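Local coordinates for protein laccase (Uncultured bacterium, PDB 4F7K) that probably couples the one-electron oxidation of phenolic substrates to the reduction of dioxygen to water, as multicopper oxidases of the laccase type do, at residues 349-354 / 400-405; 234-239 / 273-278; 198-203 / 248-253. All blocks are in the same frame, centred on the assembly; numbering follows the deposited sequence. Where two conformers were deposited one is given.

Contact 1 of 3, residues 349-354 / 400-405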
loop_
_atom_site.group_PDB
_atom_site.type_symbol
_atom_site.label_atom_id
_atom_site.label_comp_id
_atom_site.label_asym_id
_atom_site.label_seq_id
_atom_site.Cartn_x
_atom_site.Cartn_y
_atom_site.Cartn_z
ATOM N N PHE A 349 -15.389 4.640 -14.841
ATOM C CA PHE A 349 -14.078 4.675 -14.208
ATOM C C PHE A 349 -13.886 3.575 -13.164
ATOM O O PHE A 349 -14.799 3.293 -12.357
ATOM C CB PHE A 349 -13.806 6.068 -13.636
ATOM C CG PHE A 349 -13.575 7.102 -14.692
ATOM C CD1 PHE A 349 -12.283 7.442 -15.079
ATOM C CD2 PHE A 349 -14.647 7.707 -15.340
ATOM C CE1 PHE A 349 -12.077 8.397 -16.098
ATOM C CE2 PHE A 349 -14.435 8.663 -16.359
ATOM C CZ PHE A 349 -13.158 8.998 -16.722
ATOM N N PRO A 350 -12.713 2.935 -13.183
ATOM C CA PRO A 350 -12.340 1.936 -12.157
ATOM C C PRO A 350 -12.315 2.582 -10.770
ATOM O O PRO A 350 -11.973 3.765 -10.665
ATOM C CB PRO A 350 -10.919 1.530 -12.565
ATOM C CG PRO A 350 -10.436 2.696 -13.435
ATOM C CD PRO A 350 -11.631 3.152 -14.161
ATOM N N HIS A 351 -12.719 1.828 -9.750
ATOM C CA HIS A 351 -12.712 2.300 -8.386
ATOM C C HIS A 351 -11.779 1.445 -7.573
ATOM O O HIS A 351 -11.786 0.223 -7.725
ATOM C CB HIS A 351 -14.088 2.162 -7.735
ATOM C CG HIS A 351 -15.065 3.217 -8.129
ATOM N ND1 HIS A 351 -15.433 3.433 -9.442
ATOM C CD2 HIS A 351 -15.767 4.106 -7.386
ATOM C CE1 HIS A 351 -16.315 4.419 -9.495
ATOM N NE2 HIS A 351 -16.545 4.837 -8.261
ATOM N N GLY A 352 -10.972 2.089 -6.730
ATOM C CA GLY A 352 -10.166 1.400 -5.753
ATOM C C GLY A 352 -10.986 1.194 -4.483
ATOM O O GLY A 352 -11.662 2.109 -4.017
ATOM N N ILE A 353 -10.951 0.014 -3.921
ATOM C CA ILE A 353 -11.803 -0.288 -2.754
ATOM C C ILE A 353 -10.959 -0.749 -1.592
ATOM O O ILE A 353 -10.272 -1.750 -1.700
ATOM C CB ILE A 353 -12.764 -1.447 -3.095
ATOM C CG1 ILE A 353 -13.516 -1.137 -4.410
ATOM C CG2 ILE A 353 -13.693 -1.811 -1.902
ATOM C CD1 ILE A 353 -14.865 -0.371 -4.227
ATOM N N HIS A 354 -11.029 -0.041 -0.471
ATOM C CA HIS A 354 -10.230 -0.417 0.696
ATOM C C HIS A 354 -11.091 -0.609 1.970
ATOM O O HIS A 354 -11.826 0.296 2.363
ATOM C CB HIS A 354 -9.096 0.591 0.873
ATOM C CG HIS A 354 -8.314 0.423 2.144
ATOM N ND1 HIS A 354 -7.835 -0.800 2.575
ATOM C CD2 HIS A 354 -7.903 1.335 3.061
ATOM C CE1 HIS A 354 -7.185 -0.635 3.714
ATOM N NE2 HIS A 354 -7.212 0.649 4.028
ATOM N N CYS A 400 -14.381 3.569 -1.123
ATOM C CA CYS A 400 -14.381 3.356 -2.561
ATOM C C CYS A 400 -13.960 4.639 -3.246
ATOM O O CYS A 400 -14.636 5.667 -3.125
ATOM C CB CYS A 400 -15.756 2.901 -3.043
ATOM S SG CYS A 400 -16.330 1.420 -2.124
ATOM N N HIS A 401 -12.829 4.596 -3.932
ATOM C CA HIS A 401 -12.307 5.796 -4.594
ATOM C C HIS A 401 -12.376 5.632 -6.099
ATOM O O HIS A 401 -11.777 4.704 -6.647
ATOM C CB HIS A 401 -10.859 6.080 -4.174
ATOM C CG HIS A 401 -10.229 7.237 -4.894
ATOM N ND1 HIS A 401 -10.569 8.550 -4.642
ATOM C CD2 HIS A 401 -9.254 7.278 -5.836
ATOM C CE1 HIS A 401 -9.839 9.347 -5.404
ATOM N NE2 HIS A 401 -9.036 8.599 -6.141
ATOM N N MET A 402 -13.094 6.546 -6.747
ATOM C CA MET A 402 -13.075 6.657 -8.192
ATOM C C MET A 402 -11.731 7.254 -8.686
ATOM O O MET A 402 -11.372 8.403 -8.371
ATOM C CB MET A 402 -14.279 7.467 -8.711
ATOM C CG MET A 402 -14.453 7.426 -10.286
ATOM S SD MET A 402 -15.991 8.313 -10.792
ATOM C CE MET A 402 -15.805 8.433 -12.537
ATOM N N LEU A 403 -11.008 6.446 -9.448
ATOM C CA LEU A 403 -9.710 6.834 -9.961
ATOM C C LEU A 403 -9.821 8.092 -10.842
ATOM O O LEU A 403 -10.674 8.172 -11.734
ATOM C CB LEU A 403 -9.070 5.673 -10.716
ATOM C CG LEU A 403 -8.201 4.712 -9.864
ATOM C CD1 LEU A 403 -8.951 3.942 -8.791
ATOM C CD2 LEU A 403 -7.393 3.760 -10.729
ATOM N N GLY A 404 -8.986 9.085 -10.547
ATOM C CA GLY A 404 -8.900 10.272 -11.365
ATOM C C GLY A 404 -9.898 11.307 -10.919
ATOM O O GLY A 404 -10.064 12.340 -11.554
ATOM N N HIS A 405 -10.581 11.023 -9.829
ATOM C CA HIS A 405 -11.648 11.886 -9.397
ATOM C C HIS A 405 -11.461 12.336 -7.960
ATOM O O HIS A 405 -10.997 11.585 -7.098
ATOM C CB HIS A 405 -13.015 11.232 -9.656
ATOM C CG HIS A 405 -13.347 11.125 -11.116
ATOM N ND1 HIS A 405 -12.725 10.224 -11.958
ATOM C CD2 HIS A 405 -14.202 11.835 -11.892
ATOM C CE1 HIS A 405 -13.193 10.377 -13.184
ATOM N NE2 HIS A 405 -14.095 11.340 -13.171
#

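Contact 2 of 3, residues 234-239 / 273-278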
loop_
_atom_site.group_PDB
_atom_site.type_symbol
_atom_site.label_atom_id
_atom_site.label_comp_id
_atom_site.label_asym_id
_atom_site.label_seq_id
_atom_site.Cartn_x
_atom_site.Cartn_y
_atom_site.Cartn_z
ATOM N N ASP A 234 5.093 -8.586 -2.340
ATOM C CA ASP A 234 6.470 -8.933 -1.960
ATOM C C ASP A 234 7.087 -9.895 -2.991
ATOM O O ASP A 234 6.478 -10.869 -3.384
ATOM C CB ASP A 234 6.516 -9.593 -0.562
ATOM C CG ASP A 234 6.664 -8.586 0.573
ATOM O OD1 ASP A 234 6.366 -7.374 0.387
ATOM O OD2 ASP A 234 7.103 -8.998 1.671
ATOM N N ILE A 235 8.313 -9.623 -3.402
ATOM C CA ILE A 235 9.008 -10.464 -4.348
ATOM C C ILE A 235 10.349 -10.893 -3.764
ATOM O O ILE A 235 11.122 -10.077 -3.264
ATOM C CB ILE A 235 9.194 -9.762 -5.703
ATOM C CG1 ILE A 235 7.869 -9.816 -6.483
ATOM C CG2 ILE A 235 10.328 -10.398 -6.518
ATOM C CD1 ILE A 235 7.637 -8.707 -7.399
ATOM N N ILE A 236 10.614 -12.202 -3.798
ATOM C CA ILE A 236 11.961 -12.608 -3.529
ATOM C C ILE A 236 12.534 -13.133 -4.832
ATOM O O ILE A 236 11.904 -13.924 -5.526
ATOM C CB ILE A 236 12.029 -13.619 -2.369
ATOM C CG1 ILE A 236 11.666 -12.892 -1.062
ATOM C CG2 ILE A 236 13.406 -14.251 -2.302
ATOM C CD1 ILE A 236 11.228 -13.859 0.072
ATOM N N ALA A 237 13.733 -12.680 -5.159
ATOM C CA ALA A 237 14.349 -13.044 -6.404
ATOM C C ALA A 237 15.855 -12.944 -6.279
ATOM O O ALA A 237 16.377 -12.302 -5.359
ATOM C CB ALA A 237 13.830 -12.151 -7.536
ATOM N N ASP A 238 16.542 -13.619 -7.200
ATOM C CA ASP A 238 17.988 -13.599 -7.275
ATOM C C ASP A 238 18.385 -12.650 -8.388
ATOM O O ASP A 238 17.728 -12.601 -9.445
ATOM C CB ASP A 238 18.519 -15.003 -7.586
ATOM C CG ASP A 238 18.223 -16.015 -6.470
ATOM O OD1 ASP A 238 18.520 -15.731 -5.288
ATOM O OD2 ASP A 238 17.698 -17.109 -6.787
ATOM N N VAL A 239 19.459 -11.901 -8.158
ATOM C CA VAL A 239 19.973 -10.986 -9.168
ATOM C C VAL A 239 20.738 -11.791 -10.212
ATOM O O VAL A 239 21.818 -12.340 -9.918
ATOM C CB VAL A 239 20.886 -9.930 -8.549
ATOM C CG1 VAL A 239 21.383 -8.973 -9.622
ATOM C CG2 VAL A 239 20.152 -9.186 -7.424
ATOM N N SER A 273 19.375 -21.942 -4.446
ATOM C CA SER A 273 18.328 -22.522 -3.608
ATOM C C SER A 273 16.946 -22.148 -4.112
ATOM O O SER A 273 16.780 -21.170 -4.858
ATOM C CB SER A 273 18.478 -22.072 -2.148
ATOM N N GLU A 274 15.959 -22.938 -3.698
ATOM C CA GLU A 274 14.559 -22.615 -3.931
ATOM C C GLU A 274 14.220 -21.255 -3.302
ATOM O O GLU A 274 14.711 -20.925 -2.213
ATOM C CB GLU A 274 13.671 -23.701 -3.320
ATOM N N ILE A 275 13.397 -20.458 -3.981
ATOM C CA ILE A 275 12.834 -19.286 -3.332
ATOM C C ILE A 275 11.809 -19.801 -2.319
ATOM O O ILE A 275 10.800 -20.398 -2.707
ATOM C CB ILE A 275 12.168 -18.299 -4.327
ATOM C CG1 ILE A 275 13.209 -17.397 -4.995
ATOM C CG2 ILE A 275 11.157 -17.456 -3.615
ATOM C CD1 ILE A 275 13.795 -17.975 -6.270
ATOM N N PRO A 276 12.061 -19.571 -1.017
ATOM C CA PRO A 276 11.193 -20.154 0.009
ATOM C C PRO A 276 9.850 -19.412 0.052
ATOM O O PRO A 276 9.737 -18.299 -0.471
ATOM C CB PRO A 276 11.978 -19.895 1.290
ATOM C CG PRO A 276 12.620 -18.541 1.021
ATOM C CD PRO A 276 12.995 -18.577 -0.444
ATOM N N ALA A 277 8.841 -20.033 0.655
ATOM C CA ALA A 277 7.585 -19.344 0.919
ATOM C C ALA A 277 7.677 -18.627 2.270
ATOM O O ALA A 277 8.416 -19.054 3.165
ATOM C CB ALA A 277 6.430 -20.332 0.910
ATOM N N LEU A 278 6.925 -17.542 2.417
ATOM C CA LEU A 278 6.839 -16.845 3.707
ATOM C C LEU A 278 5.964 -17.623 4.710
ATOM O O LEU A 278 4.977 -18.251 4.314
ATOM C CB LEU A 278 6.327 -15.402 3.528
ATOM C CG LEU A 278 7.245 -14.443 2.757
ATOM C CD1 LEU A 278 6.564 -13.114 2.524
ATOM C CD2 LEU A 278 8.579 -14.225 3.470
#

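Contact 3 of 3, residues 198-203 / 248-253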
loop_
_atom_site.group_PDB
_atom_site.type_symbol
_atom_site.label_atom_id
_atom_site.label_comp_id
_atom_site.label_asym_id
_atom_site.label_seq_id
_atom_site.Cartn_x
_atom_site.Cartn_y
_atom_site.Cartn_z
ATOM N N PRO A 198 0.825 -1.748 -14.005
ATOM C CA PRO A 198 1.461 -3.034 -14.276
ATOM C C PRO A 198 2.932 -2.853 -14.011
ATOM O O PRO A 198 3.494 -1.796 -14.349
ATOM C CB PRO A 198 1.256 -3.260 -15.779
ATOM C CG PRO A 198 0.642 -2.004 -16.343
ATOM C CD PRO A 198 0.542 -0.971 -15.227
ATOM N N VAL A 199 3.561 -3.829 -13.371
ATOM C CA VAL A 199 4.977 -3.712 -13.078
ATOM C C VAL A 199 5.726 -4.946 -13.552
ATOM O O VAL A 199 5.525 -6.037 -13.014
ATOM C CB VAL A 199 5.270 -3.518 -11.584
ATOM C CG1 VAL A 199 6.764 -3.258 -11.386
ATOM C CG2 VAL A 199 4.426 -2.352 -11.003
ATOM N N GLU A 200 6.602 -4.750 -14.531
ATOM C CA GLU A 200 7.505 -5.813 -14.991
ATOM C C GLU A 200 8.871 -5.687 -14.322
ATOM O O GLU A 200 9.487 -4.606 -14.321
ATOM C CB GLU A 200 7.665 -5.768 -16.500
ATOM C CG GLU A 200 6.457 -6.250 -17.255
ATOM C CD GLU A 200 6.037 -7.692 -16.898
ATOM O OE1 GLU A 200 6.917 -8.541 -16.605
ATOM O OE2 GLU A 200 4.813 -7.977 -16.919
ATOM N N LEU A 201 9.329 -6.780 -13.722
ATOM C CA LEU A 201 10.679 -6.813 -13.165
ATOM C C LEU A 201 11.673 -7.244 -14.194
ATOM O O LEU A 201 11.432 -8.200 -14.906
ATOM C CB LEU A 201 10.764 -7.758 -11.990
ATOM C CG LEU A 201 10.645 -7.105 -10.632
ATOM C CD1 LEU A 201 9.362 -6.386 -10.508
ATOM C CD2 LEU A 201 10.718 -8.203 -9.621
ATOM N N GLU A 202 12.804 -6.554 -14.273
ATOM C CA GLU A 202 13.910 -7.008 -15.136
ATOM C C GLU A 202 15.196 -7.218 -14.357
ATOM O O GLU A 202 15.409 -6.572 -13.335
ATOM C CB GLU A 202 14.126 -6.034 -16.285
ATOM C CG GLU A 202 12.935 -6.014 -17.240
ATOM C CD GLU A 202 13.130 -5.104 -18.412
ATOM O OE1 GLU A 202 14.225 -4.515 -18.562
ATOM O OE2 GLU A 202 12.169 -4.980 -19.192
ATOM N N GLY A 203 16.024 -8.163 -14.826
ATOM C CA GLY A 203 17.340 -8.443 -14.225
ATOM C C GLY A 203 17.329 -9.333 -12.999
ATOM O O GLY A 203 18.355 -9.527 -12.364
ATOM N N VAL A 248 9.706 -1.917 -14.672
ATOM C CA VAL A 248 9.194 -1.438 -15.930
ATOM C C VAL A 248 7.673 -1.353 -15.980
ATOM O O VAL A 248 6.975 -2.231 -15.528
ATOM C CB VAL A 248 9.783 -2.248 -17.134
ATOM C CG1 VAL A 248 9.173 -1.799 -18.466
ATOM C CG2 VAL A 248 11.290 -2.056 -17.199
ATOM N N PHE A 249 7.190 -0.254 -16.558
ATOM C CA PHE A 249 5.789 -0.066 -16.843
ATOM C C PHE A 249 5.605 -0.265 -18.362
ATOM O O PHE A 249 5.913 0.629 -19.163
ATOM C CB PHE A 249 5.382 1.329 -16.358
ATOM C CG PHE A 249 3.940 1.696 -16.604
ATOM C CD1 PHE A 249 3.467 2.920 -16.178
ATOM C CD2 PHE A 249 3.079 0.869 -17.280
ATOM C CE1 PHE A 249 2.144 3.313 -16.420
ATOM C CE2 PHE A 249 1.749 1.260 -17.521
ATOM C CZ PHE A 249 1.298 2.486 -17.072
ATOM N N PRO A 250 5.123 -1.448 -18.761
ATOM C CA PRO A 250 4.995 -1.780 -20.161
ATOM C C PRO A 250 3.819 -1.015 -20.753
ATOM O O PRO A 250 2.774 -0.893 -20.112
ATOM C CB PRO A 250 4.718 -3.292 -20.131
ATOM C CG PRO A 250 3.994 -3.505 -18.841
ATOM C CD PRO A 250 4.434 -2.424 -17.898
ATOM N N THR A 251 4.012 -0.437 -21.929
ATOM C CA THR A 251 2.952 0.316 -22.572
ATOM C C THR A 251 2.933 0.056 -24.073
ATOM O O THR A 251 3.924 -0.410 -24.658
ATOM C CB THR A 251 3.115 1.857 -22.395
ATOM O OG1 THR A 251 4.008 2.358 -23.417
ATOM C CG2 THR A 251 3.583 2.253 -20.937
ATOM N N ARG A 252 1.809 0.437 -24.682
ATOM C CA ARG A 252 1.564 0.324 -26.111
ATOM C C ARG A 252 2.665 0.991 -26.934
ATOM O O ARG A 252 2.981 0.575 -28.049
ATOM C CB ARG A 252 0.217 1.002 -26.420
ATOM C CG ARG A 252 -0.405 0.603 -27.719
ATOM C CD ARG A 252 -1.730 1.323 -27.929
ATOM N NE ARG A 252 -2.760 0.832 -27.023
ATOM C CZ ARG A 252 -3.410 -0.315 -27.189
ATOM N NH1 ARG A 252 -3.122 -1.088 -28.225
ATOM N NH2 ARG A 252 -4.347 -0.683 -26.321
ATOM N N ASP A 253 3.236 2.047 -26.370
ATOM C CA ASP A 253 4.243 2.874 -27.034
ATOM C C ASP A 253 5.661 2.433 -26.669
ATOM O O ASP A 253 6.639 3.031 -27.105
ATOM C CB ASP A 253 4.009 4.354 -26.676
ATOM C CG ASP A 253 2.619 4.853 -27.102
ATOM O OD1 ASP A 253 2.272 4.744 -28.292
ATOM O OD2 ASP A 253 1.861 5.359 -26.252
#

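Contact 1 of 3, residues 349-354 / 400-405
His405 turns one edge of its imidazole to the face of Phe349, an edge-to-face pair with planes at 69°. CE1 does the touching. It stands over the centre of the phenyl ring, 3.6 Å from Phe349 CG. His405 ND1 is held by its own segment and donates to Leu403 O at 2.9 Å. That oxygen lies in the imidazole plane, which should fix the ring's rotation. His351 repeats the pattern, with ND1 donating in its ring plane to Phe349 O at 3.0 Å. Met402 packs on His351: CB sits over one face, toward the rim, in a CH-pi contact. Met402 CG is anti to the backbone N (chi1 -170°) and lies 3.6 Å from His351 CE1.

The backbones form an antiparallel ladder. Gly352 and His401 are the hydrogen-bonded pair, and Leu403 N extends the ladder to Pro350 O at 3.1 Å. Ile353 CD1 packs on Cys400 SG, on the same face as His351 and Met402. A type II turn from Met402 to His405 ends the segment, with Gly404 at the position of positive phi. Asp194 OD1 accepts both Gly404 N and His401 NE2.

The residues around Cys400 match the His-Cys-His signature of multicopper oxidases. In that family the equivalents of His351, Cys400 and His405 usually bind the type 1 copper, the histidines through ND1. Here His351 ND1 is 7.6 Å from Cys400 SG and 7.7 Å from His405 ND1. With both ND1 atoms engaged by carbonyls, the geometry is consistent with a type 1 site that is not assembled around a metal, and rearrangement would probably be needed to bind copper.

Contact 2 of 3, residues 234-239 / 273-278
Ile275, in the loop 273-278, reaches Ile236 on strand 232-239, and the two side chains slide past each other in opposite directions. Its CB points toward the strand and meets it through the two branches it carries. The methyl CG2 lies 4.1 Å from Ile236 CB and touches Ile236 CG2 as well. The other branch begins at CG1, anti to the carbonyl carbon of Ile275 (chi1 -82°). CG1 rests 3.7 Å from Ile236 O, so part of the packing is on the peptide of the strand. At the tip, CD1 swings toward Asp238 and ends 4.0 Å from Asp238 OD2. This is a plain van der Waals contact of a methyl group; the salt bridge of Asp238 runs from OD1 to Arg183 NE.

Strand 232-239 lies between strands 183-190 and 204-211 in a six-stranded mixed sheet. The family is consistent with a cupredoxin-like sheet of a multicopper oxidase. Residues 273-278 are a loop over one face of that sheet; its part 275-278 runs roughly antiparallel to the strand. They lie on the way from strand 256-261 to strand 290-295. Arg183 joins the two parts from the neighbouring strand: besides Asp238 it donates to the carbonyls of Ser273 and Glu274.

Further along the loop, Leu278 takes over the packing. Its CD2 lies 4.3 Å from Ile236 CD1, and its CD1 lies 4.2 Å from Asp234 OD2. The Asp234 carboxylate is buried but has partners: Arg185 in a salt bridge and the hydroxyl of Thr98. Ile236 and Leu278 both also touch Pro127, which lies in another loop.

Contact 3 of 3, residues 198-203 / 248-253
Glu200 and Val248 are joined by two backbone hydrogen bonds, as an antiparallel hydrogen-bonded pair. Glu200 N donates to Val248 O and Val248 N to Glu200 O, both at 2.7 Å and nearly straight. Val248 O also receives a CA-H...O contact from Val199 CA. Glu202 with Gly246 continues the pairing, while Phe249 bonds to Tyr256 of the next strand, 256-261.

Apolar packing is centred on Pro198, which lies with Pro250 at the end of the pairing. Pro198 CD is 3.4 Å from Phe249 CE2, and the proline ring meets the phenyl ring obliquely. Phe249 CG is anti to the backbone N (chi1 179°), and the ring so placed brings CD2 and CE2 to the proline. Over one face of the phenyl ring, toward the rim, sits Thr251 CG2. Pro198 CB also lies 3.9 Å from Pro250 CD.

The strands belong to a four-stranded antiparallel sheet, in the order 226-227, 197-202, 245-249, 256-261. Its sequence family is that of the multicopper oxidases, and such a sheet is consistent with one layer of a cupredoxin-like sandwich.

Of the acidic side chains, Glu200 touches residues 248-253 through its aliphatic carbons, Glu202 through its carboxylate. Glu200 CB lies 4.2 Å from Val248 CB, while its CG meets Pro250 CG at 4.0 Å, the two side chains crossing at about a right angle. The glutamate then bends at chi2 (-58°), and OE2 accepts a hydrogen bond from Gly224 N. Glu202 is extended beyond CG. It crosses Val248 and brings OE2 to 3.6 Å from Val248 CG2. Glu202 OE1 makes a weak hydrogen bond to a glycerol molecule, probably from the crystallisation liquor.

How the contacts relate
From the N terminus, residues 198-203 come first and 234-239 second. Contact 3 closes when the chain reaches 248-253, and contact 2 closes at 273-278. The two loops therefore cross. They also touch in space: Ile235 CG2 packs on Leu201 CD2 at 3.8 Å. Contact 3 pairs strands within a four-stranded sheet. Contact 2 lays a later loop against a separate six-stranded sheet. Contact 1 opens and closes afterwards, in series, in the C-terminal part of the chain. It joins strands 351-355 and 395-402. Its centre is about 32 Å from that of contact 2, on the opposite side of the chain's centre, and about 23 Å from that of contact 3.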